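Local coordinates for protein DYNE8 (Micromonospora chersina, PDB 4AMM) that forms the acyltransferase domain of an iterative enediyne polyketide synthase and probably loads acyl building blocks for dynemicin chain assembly, at residues L195-A200 against E287-A292; R81-G86 against A342-E347. One frame throughout, in Å; residues are numbered along the deposited sequence. Where two conformers were deposited one is given.

Contact 1 of 2, residues L195-A200 against E287-A292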
loop_
_atom_site.group_PDB
_atom_site.type_symbol
_atom_site.label_atom_id
_atom_site.label_comp_id
_atom_site.label_asym_id
_atom_site.label_seq_id
_atom_site.Cartn_x
_atom_site.Cartn_y
_atom_site.Cartn_z
ATOM N N LEU A 195 -11.237 4.615 13.710
ATOM C CA LEU A 195 -10.823 6.009 13.627
ATOM C C LEU A 195 -10.622 6.579 15.009
ATOM O O LEU A 195 -9.614 7.309 15.181
ATOM C CB LEU A 195 -11.880 6.780 12.806
ATOM C CG LEU A 195 -11.554 8.224 12.661
ATOM C CD1 LEU A 195 -10.278 8.478 11.831
ATOM C CD2 LEU A 195 -12.720 9.025 12.045
ATOM N N ALA A 196 -11.482 6.294 15.991
ATOM C CA ALA A 196 -11.304 6.784 17.304
ATOM C C ALA A 196 -9.979 6.255 17.905
ATOM O O ALA A 196 -9.235 7.020 18.550
ATOM C CB ALA A 196 -12.542 6.428 18.165
ATOM N N LEU A 197 -9.661 4.995 17.676
ATOM C CA LEU A 197 -8.429 4.434 18.185
ATOM C C LEU A 197 -7.235 5.087 17.486
ATOM O O LEU A 197 -6.215 5.334 18.146
ATOM C CB LEU A 197 -8.394 2.921 17.995
ATOM C CG LEU A 197 -7.161 2.195 18.465
ATOM C CD1 LEU A 197 -6.959 2.390 19.970
ATOM C CD2 LEU A 197 -7.300 0.745 18.091
ATOM N N ALA A 198 -7.339 5.335 16.212
ATOM C CA ALA A 198 -6.250 6.080 15.506
ATOM C C ALA A 198 -5.995 7.458 16.104
ATOM O O ALA A 198 -4.873 7.850 16.187
ATOM C CB ALA A 198 -6.533 6.178 14.013
ATOM N N ARG A 199 -7.034 8.185 16.501
ATOM C CA ARG A 199 -6.867 9.531 17.093
ATOM C C ARG A 199 -6.141 9.284 18.423
ATOM O O ARG A 199 -5.208 10.022 18.723
ATOM C CB ARG A 199 -8.251 10.121 17.384
ATOM C CG ARG A 199 -9.037 10.522 16.245
ATOM C CD ARG A 199 -10.307 11.376 16.717
ATOM N NE ARG A 199 -11.087 11.650 15.521
ATOM C CZ ARG A 199 -10.679 12.460 14.547
ATOM N NH1 ARG A 199 -9.518 13.125 14.671
ATOM N NH2 ARG A 199 -11.447 12.621 13.462
ATOM N N ALA A 200 -6.509 8.301 19.209
ATOM C CA ALA A 200 -5.853 8.120 20.503
ATOM C C ALA A 200 -4.374 7.739 20.303
ATOM O O ALA A 200 -3.489 8.164 21.088
ATOM C CB ALA A 200 -6.632 7.044 21.327
ATOM N N GLU A 287 1.687 2.541 26.812
ATOM C CA GLU A 287 0.788 2.504 27.981
ATOM C C GLU A 287 -0.473 3.306 27.812
ATOM O O GLU A 287 -1.581 2.896 28.235
ATOM C CB GLU A 287 1.603 2.964 29.204
ATOM C CG GLU A 287 0.814 2.875 30.577
ATOM C CD GLU A 287 1.624 3.377 31.822
ATOM O OE1 GLU A 287 2.539 4.226 31.687
ATOM O OE2 GLU A 287 1.309 2.913 32.956
ATOM N N ALA A 288 -0.370 4.472 27.214
ATOM C CA ALA A 288 -1.540 5.262 26.967
ATOM C C ALA A 288 -2.443 4.575 25.908
ATOM O O ALA A 288 -3.707 4.459 26.038
ATOM C CB ALA A 288 -1.157 6.703 26.474
ATOM N N LEU A 289 -1.853 4.006 24.862
ATOM C CA LEU A 289 -2.608 3.261 23.886
ATOM C C LEU A 289 -3.308 2.092 24.540
ATOM O O LEU A 289 -4.477 1.798 24.147
ATOM C CB LEU A 289 -1.693 2.805 22.759
ATOM C CG LEU A 289 -2.404 2.134 21.623
ATOM C CD1 LEU A 289 -3.402 3.080 20.956
ATOM C CD2 LEU A 289 -1.435 1.578 20.654
ATOM N N ARG A 290 -2.656 1.433 25.506
ATOM C CA ARG A 290 -3.363 0.314 26.158
ATOM C C ARG A 290 -4.693 0.784 26.740
ATOM O O ARG A 290 -5.704 0.046 26.669
ATOM C CB ARG A 290 -2.502 -0.239 27.266
ATOM C CG ARG A 290 -3.155 -1.472 27.957
ATOM C CD ARG A 290 -2.270 -2.034 29.054
ATOM N NE ARG A 290 -1.148 -2.830 28.548
ATOM C CZ ARG A 290 -1.227 -4.119 28.214
ATOM N NH1 ARG A 290 -2.407 -4.747 28.297
ATOM N NH2 ARG A 290 -0.153 -4.757 27.766
ATOM N N ARG A 291 -4.712 1.954 27.330
ATOM C CA ARG A 291 -6.002 2.407 27.925
ATOM C C ARG A 291 -7.074 2.554 26.871
ATOM O O ARG A 291 -8.258 2.154 27.110
ATOM C CB ARG A 291 -5.834 3.717 28.665
ATOM C CG ARG A 291 -4.805 3.598 29.803
ATOM C CD ARG A 291 -4.852 4.829 30.759
ATOM N NE ARG A 291 -4.497 6.079 30.049
ATOM C CZ ARG A 291 -3.276 6.615 29.965
ATOM N NH1 ARG A 291 -2.236 6.014 30.513
ATOM N NH2 ARG A 291 -3.104 7.748 29.275
ATOM N N ALA A 292 -6.732 3.143 25.738
ATOM C CA ALA A 292 -7.720 3.390 24.696
ATOM C C ALA A 292 -8.163 2.069 24.097
ATOM O O ALA A 292 -9.369 1.800 23.903
ATOM C CB ALA A 292 -7.193 4.341 23.638
#
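Helices 191-206 and 283-294 run nearly antiparallel where L197 and A200 meet L289 and A292, with local axes 9.8 Å apart at closest approach and 157° between their N-to-C directions. This is an antiparallel helix pair of the acyltransferase domain, in which two alanines face each other: the CA atoms of A200 and A292 are 6.6 Å apart, and their CB methyls meet at 3.6 Å, each CB directed at the opposite helix. The leucines lie to one side of this methyl pair and start from bonds that do not aim across the gap. In both, CG is anti to the backbone N (chi1 179° in L197, -174° in L289), which carries the branch into the interface, and the two side chains cross at about a right angle. No hydrogen bond joins the segments; the contact is wholly apolar. Other parts of the fold close round the leucines, L296 and W298 at L197 and L327 of helix 319-328 at L289, and both are buried. CD1 of L197 is the methyl that bridges the pairs: it touches CD1 of L289 at 3.8 Å and reaches CB of A292 at 4.2 Å.

Contact 2 of 2, residues R81-G86 against A342-E347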
loop_
_atom_site.group_PDB
_atom_site.type_symbol
_atom_site.label_atom_id
_atom_site.label_comp_id
_atom_site.label_asym_id
_atom_site.label_seq_id
_atom_site.Cartn_x
_atom_site.Cartn_y
_atom_site.Cartn_z
ATOM N N ARG A 81 -0.847 -13.088 -19.356
ATOM C CA ARG A 81 -0.763 -12.346 -18.079
ATOM C C ARG A 81 0.253 -11.228 -18.225
ATOM O O ARG A 81 1.478 -11.519 -18.285
ATOM C CB ARG A 81 -0.318 -13.284 -16.963
ATOM C CG ARG A 81 -0.462 -12.653 -15.550
ATOM C CD ARG A 81 -0.111 -13.516 -14.399
ATOM N NE ARG A 81 -0.924 -14.729 -14.390
ATOM C CZ ARG A 81 -0.825 -15.651 -13.433
ATOM N NH1 ARG A 81 0.026 -15.461 -12.431
ATOM N NH2 ARG A 81 -1.574 -16.735 -13.472
ATOM N N LEU A 82 -0.206 -9.984 -18.258
ATOM C CA LEU A 82 0.619 -8.770 -18.397
ATOM C C LEU A 82 0.172 -7.892 -17.231
ATOM O O LEU A 82 -0.978 -7.401 -17.261
ATOM C CB LEU A 82 0.398 -8.130 -19.748
ATOM C CG LEU A 82 1.387 -6.992 -20.067
ATOM C CD1 LEU A 82 1.021 -6.385 -21.446
ATOM C CD2 LEU A 82 1.493 -5.871 -19.066
ATOM N N LEU A 83 0.983 -7.678 -16.204
ATOM C CA LEU A 83 0.585 -6.895 -15.050
ATOM C C LEU A 83 1.600 -5.748 -14.993
ATOM O O LEU A 83 2.722 -6.023 -14.564
ATOM C CB LEU A 83 0.609 -7.735 -13.776
ATOM C CG LEU A 83 -0.236 -9.040 -13.781
ATOM C CD1 LEU A 83 -0.034 -9.695 -12.438
ATOM C CD2 LEU A 83 -1.701 -8.659 -14.027
ATOM N N ASP A 84 1.262 -4.585 -15.500
ATOM C CA ASP A 84 2.234 -3.449 -15.416
ATOM C C ASP A 84 1.594 -2.372 -14.537
ATOM O O ASP A 84 0.927 -1.466 -15.022
ATOM C CB ASP A 84 2.547 -2.931 -16.801
ATOM C CG ASP A 84 3.688 -1.956 -16.744
ATOM O OD1 ASP A 84 3.999 -1.409 -15.617
ATOM O OD2 ASP A 84 4.248 -1.703 -17.845
ATOM N N ALA A 85 1.842 -2.519 -13.246
ATOM C CA ALA A 85 1.282 -1.588 -12.294
ATOM C C ALA A 85 1.735 -0.167 -12.577
ATOM O O ALA A 85 0.949 0.730 -12.504
ATOM C CB ALA A 85 1.592 -1.987 -10.826
ATOM N N GLY A 86 3.026 0.064 -12.948
ATOM C CA GLY A 86 3.483 1.418 -13.214
ATOM C C GLY A 86 3.033 2.088 -14.456
ATOM O O GLY A 86 3.275 3.287 -14.700
ATOM N N ALA A 342 0.348 -13.591 -3.193
ATOM C CA ALA A 342 -0.560 -12.861 -4.033
ATOM C C ALA A 342 0.188 -12.472 -5.272
ATOM O O ALA A 342 1.326 -11.989 -5.203
ATOM C CB ALA A 342 -1.087 -11.572 -3.334
ATOM N N ASP A 343 -0.405 -12.651 -6.418
ATOM C CA ASP A 343 0.155 -12.205 -7.646
ATOM C C ASP A 343 0.143 -10.710 -7.840
ATOM O O ASP A 343 1.003 -10.145 -8.544
ATOM C CB ASP A 343 -0.661 -12.799 -8.779
ATOM C CG ASP A 343 -0.800 -14.312 -8.662
ATOM O OD1 ASP A 343 0.282 -14.956 -8.733
ATOM O OD2 ASP A 343 -1.905 -14.856 -8.443
ATOM N N LEU A 344 -0.805 -10.049 -7.192
ATOM C CA LEU A 344 -0.890 -8.637 -7.300
ATOM C C LEU A 344 -1.326 -8.069 -5.923
ATOM O O LEU A 344 -2.130 -8.653 -5.205
ATOM C CB LEU A 344 -1.860 -8.369 -8.466
ATOM C CG LEU A 344 -2.161 -6.964 -8.865
ATOM C CD1 LEU A 344 -2.610 -7.052 -10.282
ATOM C CD2 LEU A 344 -3.266 -6.448 -7.934
ATOM N N LEU A 345 -0.754 -6.918 -5.546
ATOM C CA LEU A 345 -1.114 -6.273 -4.282
ATOM C C LEU A 345 -1.761 -4.949 -4.610
ATOM O O LEU A 345 -1.270 -4.222 -5.504
ATOM C CB LEU A 345 0.171 -6.036 -3.474
ATOM C CG LEU A 345 0.846 -7.314 -3.080
ATOM C CD1 LEU A 345 2.278 -7.144 -2.735
ATOM C CD2 LEU A 345 0.082 -7.966 -1.934
ATOM N N VAL A 346 -2.796 -4.564 -3.915
ATOM C CA VAL A 346 -3.426 -3.287 -4.074
ATOM C C VAL A 346 -3.367 -2.549 -2.763
ATOM O O VAL A 346 -3.799 -3.058 -1.703
ATOM C CB VAL A 346 -4.946 -3.472 -4.506
ATOM C CG1 VAL A 346 -5.614 -2.079 -4.557
ATOM C CG2 VAL A 346 -4.950 -4.147 -5.896
ATOM N N GLU A 347 -2.758 -1.373 -2.777
ATOM C CA GLU A 347 -2.699 -0.513 -1.571
ATOM C C GLU A 347 -3.976 0.289 -1.399
ATOM O O GLU A 347 -4.479 0.917 -2.366
ATOM C CB GLU A 347 -1.424 0.360 -1.703
ATOM C CG GLU A 347 -1.193 1.305 -0.511
ATOM C CD GLU A 347 0.126 2.070 -0.637
ATOM O OE1 GLU A 347 0.808 1.970 -1.677
ATOM O OE2 GLU A 347 0.533 2.577 0.383
#
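The contact joins the N-terminal antiparallel sheet, probably part of the linker domain preceding the acyltransferase in such synthases, to the parallel sheet of the alpha/beta part: strand 81-84, at one edge of the first, meets the start of strand 344-347 in the second. The two segments share no hydrogen bond, and their closest CA atoms, those of L83 and L344, stand 8.1 Å apart, so the gap is crossed by side chains of strand 81-84, which meet side chains and one carbonyl oxygen of 342-347. R81 and L83, alternate residues of the strand, both direct their CB atoms at D343 and L344. L83 fills the middle. Its CG lies beside the backbone N, anti to the carbonyl carbon (chi1 -56°), and the two methyls divide the work: CD1 lies 4.1 Å from the carbonyl O of D343, while CD2 lies 4.2 Å from CD1 of L344 in one of that leucine's two modelled conformers, so this contact is uncertain. On its own sheet L83 rests against F90 and V92 of strand 89-92. At the exposed margin R81 stretches out along chi1 and chi2, then bends at chi3 (-58°) and brings NH1 to 3.7 Å from OD1 of D343. This is a long salt bridge; the guanidinium and carboxylate planes are 63° apart, an arrangement more consistent with charge attraction than with a directed bond. The firmer hold on D343 comes from R98, whose backbone N donates to OD2, so one carboxylate oxygen is fixed by the backbone while the other faces the arginine. L97 lies against both R81 and D343. The arrangement is consistent with the ketosynthase-to-acyltransferase linker domain packed, by its outermost strand 81-84, against the alpha/beta part.

How the contacts relate
Contacts 1 and 2 lie on opposite sides of the chain's centre, about 34 Å apart between centres and about 16 Å between nearest atoms, and share no helix or strand. In sequence, contact 1 is nested within the loop that contact 2 closes. Both are partly buried, but contact 1 is the more peripheral, its centre about 23 Å from the centre of the chain, against about 12 Å for that of contact 2. The chemistry differs: contact 1 joins two helices through methyl groups alone, whereas contact 2 joins a strand of one sheet to the beginning of a strand in another and the residue before it, through L83, set against D343 and, less certainly, L344, beside a long salt bridge whose arginine is exposed.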